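Local coordinates for galactose-binding-like protein (Bacteroides thetaiotaomicron, PDB 7M1B) that is a SusE-like protein of a gut bacterium that probably binds galactose-type sugars and may have a degradative role, at residues K204-L207 with T208-K211. Residues are numbered along the deposited sequence; the frame is centred on the assembly and turned at random.
Sequences KLDL and TKFK
D206 and T208 meet through one carboxylate oxygen: D206 OD1 accepts both from T208 OG1, at 2.7 Å, and from T208 N, at 3.0 Å. Both donors come from the same face of the carboxylate, the hydroxyl on the syn side and the amide more steeply, 37° out of the plane. With CG anti to its own backbone N (chi1 -178°), D206 closes an Asx turn with T208 N at the start of the 3-10 turn 207-209. Backbone bonds close the turn, K209 N to D206 O (3.2 Å) and F210 N to L207 O (3.1 Å).

The packed side belongs to F210. Its ring takes D206 O in plane at its edge, 3.3 Å from CD1, and L205 CB lies near the same edge; L207 CD2 rests more loosely over one face. F210 also meets the F232 ring. On the solvent side T208 and K209 are exposed; K209 runs extended across the carboxylate, yet its NZ stays 4.7 Å from D206 OD2, too far for a salt bridge. Replacing this aspartate with an alanine is likely to leave T208 N and OG1 without their shared acceptor and the start of the turn less restrained. The chemistry implies a polar surface group outside, probably favoured by the nearby lysine charge, and inside an apolar pair, L205 and F210, packed on strands 256-274 and 370-380 of what is probably the galactose-binding-like domain.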
ATOM      1  N   LYS A 204      -5.596 -11.086  -7.183  1.00 16.97           N
ATOM      2  CA  LYS A 204      -4.169 -11.233  -6.955  1.00 16.65           C
ATOM      3  C   LYS A 204      -3.485 -10.878  -8.278  1.00 17.59           C
ATOM      4  O   LYS A 204      -3.725 -11.544  -9.320  1.00 20.30           O
ATOM      5  CB  LYS A 204      -3.891 -12.709  -6.602  1.00 18.52           C
ATOM      6  CG  LYS A 204      -2.431 -12.965  -6.235  1.00 21.68           C
ATOM      7  CD  LYS A 204      -2.334 -14.487  -5.904  1.00 25.55           C
ATOM      8  CE  LYS A 204      -0.941 -15.011  -5.829  1.00 30.86           C
ATOM      9  NZ  LYS A 204      -1.075 -16.395  -5.312  1.00 27.14           N
ATOM     10  N   LEU A 205      -2.566  -9.879  -8.282  1.00 18.53           N
ATOM     11  CA  LEU A 205      -1.926  -9.508  -9.527  1.00 18.02           C
ATOM     12  C   LEU A 205      -1.011 -10.667  -9.973  1.00 21.83           C
ATOM     13  O   LEU A 205      -0.366 -11.333  -9.146  1.00 24.47           O
ATOM     14  CB  LEU A 205      -1.156  -8.215  -9.342  1.00 20.52           C
ATOM     15  CG  LEU A 205      -2.024  -7.032  -8.922  1.00 20.84           C
ATOM     16  CD1 LEU A 205      -1.140  -5.812  -8.792  1.00 22.74           C
ATOM     17  CD2 LEU A 205      -3.151  -6.816  -9.939  1.00 20.99           C
ATOM     18  N   ASP A 206      -0.887 -10.835 -11.281  1.00 17.03           N
ATOM     19  CA  ASP A 206      -0.150 -11.965 -11.883  1.00 17.91           C
ATOM     20  C   ASP A 206       1.328 -11.906 -11.477  1.00 16.59           C
ATOM     21  O   ASP A 206       2.102 -11.086 -11.958  1.00 18.05           O
ATOM     22  CB  ASP A 206      -0.279 -11.781 -13.394  1.00 19.93           C
ATOM     23  CG  ASP A 206       0.388 -12.914 -14.221  1.00 23.91           C
ATOM     24  OD1 ASP A 206       1.149 -13.710 -13.638  1.00 22.04           O
ATOM     25  OD2 ASP A 206       0.248 -12.876 -15.478  1.00 28.54           O
ATOM     26  N   LEU A 207       1.716 -12.847 -10.606  1.00 16.18           N
ATOM     27  CA  LEU A 207       3.052 -12.880 -10.049  1.00 17.08           C
ATOM     28  C   LEU A 207       4.130 -13.087 -11.113  1.00 16.86           C
ATOM     29  O   LEU A 207       5.310 -12.725 -10.906  1.00 16.67           O
ATOM     30  CB  LEU A 207       3.139 -13.943  -8.949  1.00 18.37           C
ATOM     31  CG  LEU A 207       2.411 -13.546  -7.657  1.00 20.27           C
ATOM     32  CD1 LEU A 207       2.209 -14.755  -6.723  1.00 23.40           C
ATOM     33  CD2 LEU A 207       3.142 -12.401  -6.891  1.00 22.48           C
ATOM     34  N   THR A 208       3.783 -13.786 -12.212  1.00 20.19           N
ATOM     35  CA  THR A 208       4.802 -14.117 -13.187  1.00 21.04           C
ATOM     36  C   THR A 208       5.295 -12.912 -13.966  1.00 20.20           C
ATOM     37  O   THR A 208       6.448 -12.966 -14.448  1.00 22.14           O
ATOM     38  CB  THR A 208       4.249 -15.123 -14.218  1.00 24.30           C
ATOM     39  OG1 THR A 208       3.318 -14.510 -15.122  1.00 24.63           O
ATOM     40  CG2 THR A 208       3.574 -16.327 -13.615  1.00 27.13           C
ATOM     41  N   LYS A 209       4.573 -11.765 -13.840  1.00 17.65           N
ATOM     42  CA  LYS A 209       5.009 -10.530 -14.512  1.00 21.18           C
ATOM     43  C   LYS A 209       5.896  -9.666 -13.587  1.00 17.46           C
ATOM     44  O   LYS A 209       6.538  -8.732 -14.103  1.00 18.70           O
ATOM     45  CB  LYS A 209       3.819  -9.680 -15.012  1.00 24.04           C
ATOM     46  CG  LYS A 209       2.815 -10.405 -15.941  1.00 26.66           C
ATOM     47  CD  LYS A 209       1.731  -9.496 -16.458  1.00 36.05           C
ATOM     48  CE  LYS A 209       0.911 -10.133 -17.582  1.00 46.26           C
ATOM     49  NZ  LYS A 209       0.086  -9.101 -18.249  1.00 62.29           N
ATOM     50  N   PHE A 210       6.063 -10.069 -12.312  1.00 16.30           N
ATOM     51  CA  PHE A 210       6.879  -9.269 -11.394  1.00 16.69           C
ATOM     52  C   PHE A 210       8.376  -9.541 -11.591  1.00 16.73           C
ATOM     53  O   PHE A 210       8.812 -10.731 -11.708  1.00 18.12           O
ATOM     54  CB  PHE A 210       6.561  -9.619  -9.927  1.00 16.05           C
ATOM     55  CG  PHE A 210       5.295  -8.992  -9.416  1.00 16.84           C
ATOM     56  CD1 PHE A 210       4.037  -9.308  -9.958  1.00 16.98           C
ATOM     57  CD2 PHE A 210       5.330  -8.187  -8.270  1.00 18.46           C
ATOM     58  CE1 PHE A 210       2.896  -8.730  -9.433  1.00 18.78           C
ATOM     59  CE2 PHE A 210       4.164  -7.644  -7.743  1.00 17.07           C
ATOM     60  CZ  PHE A 210       2.923  -7.926  -8.327  1.00 16.70           C
ATOM     61  N   LYS A 211       9.153  -8.488 -11.781  1.00 17.14           N
ATOM     62  CA  LYS A 211      10.593  -8.584 -12.094  1.00 17.10           C
ATOM     63  C   LYS A 211      11.432  -7.624 -11.268  1.00 15.92           C
ATOM     64  O   LYS A 211      10.965  -6.514 -10.916  1.00 16.07           O
ATOM     65  CB  LYS A 211      10.811  -8.305 -13.579  1.00 18.47           C
ATOM     66  CG  LYS A 211      10.149  -9.284 -14.542  1.00 21.22           C
ATOM     67  CD  LYS A 211      10.760 -10.718 -14.418  1.00 25.21           C
ATOM     68  CE  LYS A 211       9.840 -11.726 -15.085  1.00 23.18           C
ATOM     69  NZ  LYS A 211      10.429 -13.099 -15.230  1.00 24.29           N
TER
HETATM   70  O   HOH W   1       8.019 -13.273 -11.111  1.00 18.03           O